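Side-chain contacts in hypothetical multiheme protein (Ignicoccus hospitalis KIN4/I, PDB 4QO5), which is of unknown function but binds eight c-type hemes and probably carries electrons between them at the membrane: residues A450-D453 and T459-D462; Y131-N136 and A141-S146; D462-K467 and K509-L514. One frame throughout, in Å; residues are numbered along the deposited sequence.

Overall arrangement
From the N terminus, contact 2 comes first. It closes the tight turn between helix 129-134 and helix 137-147, beside a heme c. Much later, contact 1 closes a short loop between helix 413-447 and helix 464-485, around a calcium ion. Contact 3 starts on D462, where contact 1 ends. It spans the long hairpin formed by helix 464-485 and the last helix, 498-520. No contact nests within another and none cross. Contacts 1 and 3 share D462, the calcium ion and one water. F461 of contact 1 packs on L142 of contact 2, so the calcium loop ties helix 137-147 to helix 464-485.

Contact 1 (A450-D453 and T459-D462); sequences AHVD and TLFD. With CA (calcium ion), chain J.
H451 and T459 meet side by side on a calcium ion, each giving it a backbone carbonyl. H451 O and T459 O each bind the ion at 2.3 Å. H451 O lies only 3.1 Å from T459 O because they share the metal. This is the tight part of the contact. T459 is buried and carries the largest share of it. Its OG1 lies between its own backbone N and carbonyl carbon (chi1 65°), which turns the hydroxyl to the segment 450-453. There OG1 accepts the amide of D453, D453 N to T459 OG1 2.9 Å, in a somewhat bent bond of 142°. OG1 is also hydrogen-bonded to the carbonyl of K456 in the loop between the segments. T459 CG2 comes obliquely to the imidazole of H451, 3.9 Å from H451 CE1. With an alanine here, the amide of D453 and the carbonyl of K456 would probably lose their shared partner, and the H451 ring its methyl neighbour.

The outer side is looser. The H451 ring is exposed, and a calcium-bound water lies at its edge, in the ring plane, 2.9 Å from H451 ND1. The same water donates weakly to D462 OD2, so it bridges the two segments. V452 and L460 meet through one pair of methyls, V452 CG2 to L460 CD2 3.7 Å. W445 of helix 413-447 packs on both of these side chains.

D462 OD1 binds the ion at 2.4 Å, whereas D462 OD2 is left to the water. E463 and E466, at the start of helix 464-485, supply the remaining three oxygens. Two carbonyls, three acidic side chains and a water thus give seven oxygen ligands, a coordination number common in protein calcium sites formed by a loop and the helix that follows.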
loop_
_atom_site.group_PDB
_atom_site.type_symbol
_atom_site.label_atom_id
_atom_site.label_comp_id
_atom_site.label_asym_id
_atom_site.label_seq_id
_atom_site.Cartn_x
_atom_site.Cartn_y
_atom_site.Cartn_z
ATOM N N ALA A 450 20.872 -10.208 26.441
ATOM C CA ALA A 450 21.249 -10.695 25.120
ATOM C C ALA A 450 22.717 -11.085 25.106
ATOM O O ALA A 450 23.499 -10.596 25.921
ATOM C CB ALA A 450 20.973 -9.638 24.062
ATOM N N HIS A 451 23.081 -11.956 24.168
ATOM C CA HIS A 451 24.437 -12.497 24.054
ATOM C C HIS A 451 25.140 -11.935 22.825
ATOM O O HIS A 451 24.524 -11.739 21.782
ATOM C CB HIS A 451 24.386 -14.031 23.962
ATOM C CG HIS A 451 25.638 -14.656 23.417
ATOM N ND1 HIS A 451 25.751 -15.086 22.110
ATOM C CD2 HIS A 451 26.829 -14.929 24.004
ATOM C CE1 HIS A 451 26.956 -15.592 21.916
ATOM N NE2 HIS A 451 27.631 -15.507 23.048
ATOM N N VAL A 452 26.436 -11.683 22.937
ATOM C CA VAL A 452 27.185 -11.179 21.797
ATOM C C VAL A 452 28.589 -11.788 21.769
ATOM O O VAL A 452 29.176 -12.066 22.816
ATOM C CB VAL A 452 27.239 -9.629 21.793
ATOM C CG1 VAL A 452 28.142 -9.111 22.908
ATOM C CG2 VAL A 452 27.693 -9.110 20.437
ATOM N N ASP A 453 29.102 -12.013 20.562
ATOM C CA ASP A 453 30.432 -12.588 20.344
ATOM C C ASP A 453 30.922 -12.075 18.990
ATOM O O ASP A 453 30.449 -12.528 17.952
ATOM C CB ASP A 453 30.344 -14.120 20.360
ATOM C CG ASP A 453 31.645 -14.808 19.946
ATOM O OD1 ASP A 453 32.705 -14.148 19.907
ATOM O OD2 ASP A 453 31.606 -16.028 19.672
ATOM N N THR A 459 25.680 -13.199 15.926
ATOM C CA THR A 459 25.219 -12.993 17.299
ATOM C C THR A 459 24.877 -11.541 17.610
ATOM O O THR A 459 24.365 -11.235 18.691
ATOM C CB THR A 459 26.270 -13.466 18.327
ATOM O OG1 THR A 459 27.447 -12.642 18.231
ATOM C CG2 THR A 459 26.634 -14.913 18.083
ATOM N N LEU A 460 25.176 -10.644 16.674
ATOM C CA LEU A 460 24.807 -9.241 16.817
ATOM C C LEU A 460 23.324 -9.033 16.561
ATOM O O LEU A 460 22.756 -8.046 17.018
ATOM C CB LEU A 460 25.587 -8.375 15.830
ATOM C CG LEU A 460 27.093 -8.280 16.054
ATOM C CD1 LEU A 460 27.773 -7.749 14.798
ATOM C CD2 LEU A 460 27.352 -7.361 17.248
ATOM N N PHE A 461 22.708 -9.972 15.835
ATOM C CA PHE A 461 21.412 -9.732 15.216
ATOM C C PHE A 461 20.416 -10.864 15.445
ATOM O O PHE A 461 19.362 -10.883 14.808
ATOM C CB PHE A 461 21.560 -9.583 13.693
ATOM C CG PHE A 461 22.592 -8.580 13.265
ATOM C CD1 PHE A 461 22.433 -7.232 13.556
ATOM C CD2 PHE A 461 23.699 -8.982 12.536
ATOM C CE1 PHE A 461 23.379 -6.312 13.152
ATOM C CE2 PHE A 461 24.643 -8.075 12.132
ATOM C CZ PHE A 461 24.483 -6.734 12.433
ATOM N N ASP A 462 20.740 -11.798 16.334
ATOM C CA ASP A 462 19.996 -13.054 16.389
ATOM C C ASP A 462 18.959 -13.157 17.503
ATOM O O ASP A 462 18.263 -14.166 17.609
ATOM C CB ASP A 462 20.952 -14.260 16.424
ATOM C CG ASP A 462 21.860 -14.264 17.642
ATOM O OD1 ASP A 462 21.821 -13.296 18.425
ATOM O OD2 ASP A 462 22.644 -15.233 17.795
HETATM CA CA CA J . 22.848 -12.063 20.196
HETATM O O HOH W 1 23.633 -14.303 20.287
#

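Contact 2 (Y131-N136 and A141-S146); sequences YNLMHN and ALVNAS. With HEC (heme c), chain E; NAG (2-acetamido-2-deoxy-beta-D-glucopyranose), chain K.
M134 and V143 stand nearest across the two helices, with CA atoms 7.9 Å apart. The first helix stops at M134. H135 is the first residue to leave helical geometry, and N136 takes the N-cap position of the next helix. N136 OD1 caps Y139 N there, so the chain turns from one helix into the other within two residues. Segment 141-146 is helical throughout. No hydrogen bond joins the two segments, and their contact is purely apolar.

V143 sits between two longer side chains. Its CG2 branch meets the end of L133 obliquely, V143 CG2 to L133 CD1 3.7 Å. Its CG1 branch turns the other way to the sulfur, V143 CG1 to M134 SD 4.2 Å. The M134 chain is bent at chi2 (-75°) and chi3 (-81°), and it crosses V143 at about a right angle. Q163 packs on both M134 and V143.

L133 also faces the heme. Its CG swings away from the backbone N (chi1 -176°), which carries L133 CD1 to 3.4 Å from the meso carbon CHB of the heme. From the other helix, the branch point L142 CG lies 3.7 Å from the heme methyl CMB. One turn further on, S146 CB is 3.5 Å from the heme atom CBB. The S146 hydroxyl folds back on its own helix, with S146 OG donating to L142 O at 2.8 Å.

The other side of helix 137-147 carries the N-acetylglucosamine near N144, within an Asn-Ala-Ser sequon. L133 and V143 both pack on C167, and L133 also packs on the iron ligand H171. C167 and H171 belong to a CxxCH heme-attachment motif. The two helices and the sharp turn between them thus form one wall of a c-type heme pocket in the cytochrome c554 family region.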
loop_
_atom_site.group_PDB
_atom_site.type_symbol
_atom_site.label_atom_id
_atom_site.label_comp_id
_atom_site.label_asym_id
_atom_site.label_seq_id
_atom_site.Cartn_x
_atom_site.Cartn_y
_atom_site.Cartn_z
ATOM N N TYR A 131 28.085 -8.187 -3.891
ATOM C CA TYR A 131 29.283 -8.160 -3.062
ATOM C C TYR A 131 29.156 -7.217 -1.867
ATOM O O TYR A 131 29.620 -7.533 -0.760
ATOM C CB TYR A 131 30.523 -7.852 -3.912
ATOM C CG TYR A 131 30.726 -8.925 -4.947
ATOM C CD1 TYR A 131 31.259 -10.162 -4.592
ATOM C CD2 TYR A 131 30.336 -8.729 -6.264
ATOM C CE1 TYR A 131 31.430 -11.162 -5.534
ATOM C CE2 TYR A 131 30.497 -9.726 -7.211
ATOM C CZ TYR A 131 31.043 -10.936 -6.843
ATOM O OH TYR A 131 31.196 -11.920 -7.790
ATOM N N ASN A 132 28.510 -6.079 -2.081
ATOM C CA ASN A 132 28.264 -5.143 -0.975
ATOM C C ASN A 132 27.528 -5.800 0.179
ATOM O O ASN A 132 27.844 -5.563 1.347
ATOM C CB ASN A 132 27.515 -3.897 -1.448
ATOM C CG ASN A 132 28.383 -2.983 -2.301
ATOM O OD1 ASN A 132 29.605 -3.074 -2.268
ATOM N ND2 ASN A 132 27.746 -2.109 -3.081
ATOM N N LEU A 133 26.564 -6.655 -0.157
ATOM C CA LEU A 133 25.781 -7.369 0.834
ATOM C C LEU A 133 26.479 -8.632 1.321
ATOM O O LEU A 133 26.695 -8.815 2.520
ATOM C CB LEU A 133 24.408 -7.750 0.251
ATOM C CG LEU A 133 23.469 -8.422 1.243
ATOM C CD1 LEU A 133 23.260 -7.468 2.403
ATOM C CD2 LEU A 133 22.144 -8.774 0.581
ATOM N N MET A 134 26.841 -9.505 0.388
ATOM C CA MET A 134 27.185 -10.876 0.751
ATOM C C MET A 134 28.652 -11.068 1.125
ATOM O O MET A 134 28.988 -11.973 1.878
ATOM C CB MET A 134 26.756 -11.840 -0.358
ATOM C CG MET A 134 25.234 -11.820 -0.568
ATOM S SD MET A 134 24.314 -12.679 0.736
ATOM C CE MET A 134 24.493 -14.388 0.185
ATOM N N HIS A 135 29.514 -10.198 0.614
ATOM C CA HIS A 135 30.935 -10.253 0.940
ATOM C C HIS A 135 31.343 -9.239 2.010
ATOM O O HIS A 135 32.527 -8.986 2.221
ATOM C CB HIS A 135 31.782 -10.084 -0.319
ATOM C CG HIS A 135 31.818 -11.310 -1.174
ATOM N ND1 HIS A 135 32.952 -11.724 -1.836
ATOM C CD2 HIS A 135 30.861 -12.226 -1.457
ATOM C CE1 HIS A 135 32.692 -12.839 -2.496
ATOM N NE2 HIS A 135 31.430 -13.165 -2.284
ATOM N N ASN A 136 30.355 -8.646 2.667
ATOM C CA ASN A 136 30.599 -7.871 3.875
ATOM C C ASN A 136 30.257 -8.775 5.052
ATOM O O ASN A 136 29.095 -9.185 5.203
ATOM C CB ASN A 136 29.722 -6.607 3.885
ATOM C CG ASN A 136 30.014 -5.697 5.060
ATOM O OD1 ASN A 136 30.029 -6.135 6.214
ATOM N ND2 ASN A 136 30.263 -4.418 4.770
ATOM N N ALA A 141 26.159 -11.337 8.088
ATOM C CA ALA A 141 25.663 -11.835 9.357
ATOM C C ALA A 141 24.198 -11.435 9.552
ATOM O O ALA A 141 23.398 -12.207 10.092
ATOM C CB ALA A 141 26.520 -11.328 10.495
ATOM N N LEU A 142 23.847 -10.233 9.096
ATOM C CA LEU A 142 22.463 -9.770 9.157
ATOM C C LEU A 142 21.589 -10.603 8.216
ATOM O O LEU A 142 20.483 -11.018 8.582
ATOM C CB LEU A 142 22.368 -8.285 8.804
ATOM C CG LEU A 142 20.959 -7.680 8.909
ATOM C CD1 LEU A 142 20.395 -7.887 10.308
ATOM C CD2 LEU A 142 20.994 -6.200 8.556
ATOM N N VAL A 143 22.097 -10.851 7.009
ATOM C CA VAL A 143 21.421 -11.729 6.054
ATOM C C VAL A 143 21.126 -13.060 6.719
ATOM O O VAL A 143 19.987 -13.535 6.739
ATOM C CB VAL A 143 22.277 -11.986 4.789
ATOM C CG1 VAL A 143 21.702 -13.146 3.980
ATOM C CG2 VAL A 143 22.381 -10.725 3.934
ATOM N N ASN A 144 22.162 -13.650 7.294
ATOM C CA ASN A 144 22.024 -14.924 7.960
ATOM C C ASN A 144 21.057 -14.975 9.122
ATOM O O ASN A 144 20.280 -15.929 9.248
ATOM C CB ASN A 144 23.368 -15.359 8.460
ATOM C CG ASN A 144 24.053 -16.182 7.479
ATOM O OD1 ASN A 144 24.057 -15.869 6.268
ATOM N ND2 ASN A 144 24.576 -17.307 7.946
ATOM N N ALA A 145 21.133 -13.967 9.988
ATOM C CA ALA A 145 20.245 -13.903 11.150
ATOM C C ALA A 145 18.792 -13.761 10.721
ATOM O O ALA A 145 17.870 -14.128 11.464
ATOM C CB ALA A 145 20.648 -12.739 12.064
ATOM N N SER A 146 18.583 -13.234 9.518
ATOM C CA SER A 146 17.237 -12.904 9.068
ATOM C C SER A 146 16.585 -14.008 8.253
ATOM O O SER A 146 15.389 -13.962 8.013
ATOM C CB SER A 146 17.251 -11.617 8.239
ATOM O OG SER A 146 17.772 -10.530 8.980
HETATM FE FE HEC E . 18.758 -4.593 1.072
HETATM C CHA HEC E . 20.716 -1.735 0.722
HETATM C CHB HEC E . 20.776 -5.566 3.658
HETATM C CHC HEC E . 16.757 -7.338 1.619
HETATM C CHD HEC E . 16.470 -3.339 -1.101
HETATM N NA HEC E . 20.388 -3.761 2.025
HETATM C C1A HEC E . 21.113 -2.651 1.662
HETATM C C2A HEC E . 22.338 -2.630 2.437
HETATM C C3A HEC E . 22.320 -3.692 3.241
HETATM C C4A HEC E . 21.102 -4.413 3.004
HETATM C CMA HEC E . 23.361 -4.142 4.286
HETATM C CAA HEC E . 23.471 -1.582 2.335
HETATM C CBA HEC E . 24.552 -2.262 1.487
HETATM C CGA HEC E . 25.718 -1.350 1.173
HETATM O O1A HEC E . 26.842 -1.608 1.676
HETATM O O2A HEC E . 25.519 -0.369 0.420
HETATM N NB HEC E . 18.796 -6.123 2.347
HETATM C C1B HEC E . 19.684 -6.342 3.372
HETATM C C2B HEC E . 19.362 -7.575 4.039
HETATM C C3B HEC E . 18.208 -8.011 3.516
HETATM C C4B HEC E . 17.871 -7.153 2.405
HETATM C CMB HEC E . 20.117 -8.085 5.292
HETATM C CAB HEC E . 17.289 -9.206 3.860
HETATM C CBB HEC E . 17.347 -9.846 5.263
HETATM N NC HEC E . 16.963 -5.224 0.470
HETATM C C1C HEC E . 16.329 -6.425 0.696
HETATM C C2C HEC E . 15.283 -6.597 -0.292
HETATM C C3C HEC E . 15.174 -5.393 -0.873
HETATM C C4C HEC E . 16.265 -4.568 -0.510
HETATM C CMC HEC E . 14.253 -7.754 -0.202
HETATM C CAC HEC E . 14.253 -4.753 -1.897
HETATM C CBC HEC E . 12.768 -4.923 -1.457
HETATM N ND HEC E . 18.619 -2.827 -0.024
HETATM C C1D HEC E . 17.550 -2.518 -0.847
HETATM C C2D HEC E . 17.728 -1.190 -1.369
HETATM C C3D HEC E . 19.039 -0.679 -0.791
HETATM C C4D HEC E . 19.526 -1.759 0.030
HETATM C CMD HEC E . 16.782 -0.444 -2.314
HETATM C CAD HEC E . 19.692 0.708 -0.999
HETATM C CBD HEC E . 18.912 1.694 -0.134
HETATM C CGD HEC E . 19.591 3.036 -0.082
HETATM O O1D HEC E . 18.909 4.019 0.298
HETATM O O2D HEC E . 20.792 3.132 -0.417
HETATM C C1 NAG K . 26.726 -16.973 6.147
HETATM C C2 NAG K . 27.904 -17.057 7.052
HETATM C C3 NAG K . 28.905 -18.028 6.449
HETATM C C4 NAG K . 28.229 -19.387 6.215
HETATM C C5 NAG K . 26.887 -19.230 5.486
HETATM C C6 NAG K . 26.081 -20.509 5.428
HETATM C C7 NAG K . 28.357 -15.030 8.387
HETATM C C8 NAG K . 29.053 -13.700 8.414
HETATM N N2 NAG K . 28.503 -15.744 7.263
HETATM O O3 NAG K . 30.035 -18.141 7.302
HETATM O O4 NAG K . 29.049 -20.222 5.413
HETATM O O5 NAG K . 26.063 -18.240 6.119
HETATM O O6 NAG K . 26.124 -21.224 6.655
HETATM O O7 NAG K . 27.705 -15.437 9.349
HETATM O O HOH W 2 17.323 -3.364 2.734
#

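Contact 3 (D462-K467 and K509-L514); sequences DEYIEK and KTLLRL. With CA (calcium ion), chain J.
I465 and L511 lie where helix 464-485 runs antiparallel to the last helix, 498-520, in a helical hairpin. Their CA atoms are 7.8 Å apart. The surfaces fit by apolar bumps and shallow hollows, without hydrogen bonds across.

The tip of I465 is one bump. With chi1 -165° and chi2 164° its chain is stretched, and CD1 reaches to the second helix. It settles between two leucines, with I465 CD1 4.3 Å from L511 CB and equally far from L512 CG. In return, L511 pushes its CD1 methyl toward the tyrosine ring beside I465. L511 CD1 lies 4.0 Å from Y464 CE2 and as far from Y464 CD2, and the two side chains cross at about a right angle. The methyl meets the ring obliquely. The tyrosine hydroxyl is hydrogen-bonded to H507 of the same chain, which fixes that end of the ring.

Other surfaces continue the packing. The Y464 ring stacks with H507 of the second subunit, and L511 packs on L514 of that subunit. L440 of helix 413-447 also touches L512.

The other face of the helix start serves the calcium ion. E466 binds it with both carboxylate oxygens, E466 OE2 at 2.4 Å. The amide of E463, the N-cap residue, donates to E466 OE1 at 2.9 Å, meeting that oxygen on its anti side, 31° out of the carboxylate plane.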
loop_
_atom_site.group_PDB
_atom_site.type_symbol
_atom_site.label_atom_id
_atom_site.label_comp_id
_atom_site.label_asym_id
_atom_site.label_seq_id
_atom_site.Cartn_x
_atom_site.Cartn_y
_atom_site.Cartn_z
ATOM N N ASP A 462 20.740 -11.798 16.334
ATOM C CA ASP A 462 19.996 -13.054 16.389
ATOM C C ASP A 462 18.959 -13.157 17.503
ATOM O O ASP A 462 18.263 -14.166 17.609
ATOM C CB ASP A 462 20.952 -14.260 16.424
ATOM C CG ASP A 462 21.860 -14.264 17.642
ATOM O OD1 ASP A 462 21.821 -13.296 18.425
ATOM O OD2 ASP A 462 22.644 -15.233 17.795
ATOM N N GLU A 463 18.844 -12.121 18.323
ATOM C CA GLU A 463 17.862 -12.133 19.396
ATOM C C GLU A 463 16.887 -10.963 19.285
ATOM O O GLU A 463 17.150 -9.989 18.587
ATOM C CB GLU A 463 18.543 -12.124 20.766
ATOM C CG GLU A 463 19.385 -13.340 21.049
ATOM C CD GLU A 463 20.275 -13.142 22.267
ATOM O OE1 GLU A 463 19.818 -13.435 23.391
ATOM O OE2 GLU A 463 21.424 -12.685 22.096
ATOM N N TYR A 464 15.762 -11.079 19.978
ATOM C CA TYR A 464 14.661 -10.129 19.831
ATOM C C TYR A 464 15.039 -8.674 20.120
ATOM O O TYR A 464 14.767 -7.799 19.307
ATOM C CB TYR A 464 13.453 -10.559 20.674
ATOM C CG TYR A 464 12.243 -9.675 20.478
ATOM C CD1 TYR A 464 11.589 -9.628 19.253
ATOM C CD2 TYR A 464 11.766 -8.873 21.507
ATOM C CE1 TYR A 464 10.490 -8.814 19.060
ATOM C CE2 TYR A 464 10.666 -8.055 21.321
ATOM C CZ TYR A 464 10.032 -8.033 20.092
ATOM O OH TYR A 464 8.927 -7.238 19.890
ATOM N N ILE A 465 15.662 -8.405 21.262
ATOM C CA ILE A 465 16.047 -7.021 21.564
ATOM C C ILE A 465 17.071 -6.478 20.555
ATOM O O ILE A 465 17.105 -5.277 20.280
ATOM C CB ILE A 465 16.554 -6.835 23.020
ATOM C CG1 ILE A 465 16.572 -5.338 23.379
ATOM C CG2 ILE A 465 17.920 -7.481 23.214
ATOM C CD1 ILE A 465 16.664 -5.037 24.851
ATOM N N GLU A 466 17.884 -7.365 19.981
ATOM C CA GLU A 466 18.851 -6.954 18.967
ATOM C C GLU A 466 18.120 -6.570 17.676
ATOM O O GLU A 466 18.496 -5.626 16.985
ATOM C CB GLU A 466 19.882 -8.071 18.731
ATOM C CG GLU A 466 20.779 -8.303 19.953
ATOM C CD GLU A 466 21.470 -9.659 19.983
ATOM O OE1 GLU A 466 21.119 -10.550 19.178
ATOM O OE2 GLU A 466 22.363 -9.833 20.839
ATOM N N LYS A 467 17.042 -7.281 17.369
ATOM C CA LYS A 467 16.260 -6.948 16.183
ATOM C C LYS A 467 15.499 -5.630 16.367
ATOM O O LYS A 467 15.260 -4.903 15.401
ATOM C CB LYS A 467 15.319 -8.105 15.819
ATOM C CG LYS A 467 16.082 -9.350 15.285
ATOM C CD LYS A 467 15.148 -10.550 15.222
ATOM C CE LYS A 467 15.905 -11.872 15.194
ATOM N NZ LYS A 467 16.771 -11.983 13.994
ATOM N N LYS A 509 13.603 -0.098 26.435
ATOM C CA LYS A 509 13.709 0.251 27.847
ATOM C C LYS A 509 12.819 -0.623 28.732
ATOM O O LYS A 509 13.217 -1.023 29.827
ATOM C CB LYS A 509 13.408 1.739 28.059
ATOM C CG LYS A 509 14.544 2.634 27.601
ATOM C CD LYS A 509 14.113 4.086 27.437
ATOM C CE LYS A 509 13.684 4.700 28.742
ATOM N NZ LYS A 509 13.488 6.176 28.580
ATOM N N THR A 510 11.616 -0.921 28.254
ATOM C CA THR A 510 10.703 -1.780 28.999
ATOM C C THR A 510 11.259 -3.202 29.168
ATOM O O THR A 510 11.221 -3.769 30.269
ATOM C CB THR A 510 9.302 -1.801 28.349
ATOM O OG1 THR A 510 8.679 -0.522 28.546
ATOM C CG2 THR A 510 8.440 -2.870 28.978
ATOM N N LEU A 511 11.806 -3.764 28.093
ATOM C CA LEU A 511 12.435 -5.083 28.168
ATOM C C LEU A 511 13.589 -5.114 29.179
ATOM O O LEU A 511 13.701 -6.044 29.976
ATOM C CB LEU A 511 12.910 -5.539 26.788
ATOM C CG LEU A 511 11.783 -5.947 25.836
ATOM C CD1 LEU A 511 12.323 -6.221 24.444
ATOM C CD2 LEU A 511 11.047 -7.162 26.377
ATOM N N LEU A 512 14.432 -4.085 29.147
ATOM C CA LEU A 512 15.510 -3.954 30.122
ATOM C C LEU A 512 14.983 -3.869 31.554
ATOM O O LEU A 512 15.525 -4.508 32.458
ATOM C CB LEU A 512 16.380 -2.734 29.800
ATOM C CG LEU A 512 17.253 -2.862 28.551
ATOM C CD1 LEU A 512 17.899 -1.521 28.198
ATOM C CD2 LEU A 512 18.317 -3.936 28.771
ATOM N N ARG A 513 13.926 -3.084 31.754
ATOM C CA ARG A 513 13.281 -2.968 33.062
ATOM C C ARG A 513 12.697 -4.284 33.566
ATOM O O ARG A 513 12.835 -4.619 34.744
ATOM C CB ARG A 513 12.159 -1.935 33.023
ATOM C CG ARG A 513 12.596 -0.511 33.239
ATOM C CD ARG A 513 11.380 0.384 33.409
ATOM N NE ARG A 513 10.639 0.091 34.636
ATOM C CZ ARG A 513 9.313 0.151 34.743
ATOM N NH1 ARG A 513 8.725 -0.126 35.897
ATOM N NH2 ARG A 513 8.573 0.482 33.692
ATOM N N LEU A 514 12.010 -5.008 32.686
ATOM C CA LEU A 514 11.448 -6.311 33.052
ATOM C C LEU A 514 12.551 -7.288 33.416
ATOM O O LEU A 514 12.433 -8.045 34.380
ATOM C CB LEU A 514 10.617 -6.893 31.908
ATOM C CG LEU A 514 9.254 -6.247 31.664
ATOM C CD1 LEU A 514 8.569 -6.887 30.469
ATOM C CD2 LEU A 514 8.384 -6.357 32.906
HETATM CA CA CA J . 22.848 -12.063 20.196
HETATM O O HOH W 1 23.633 -14.303 20.287
#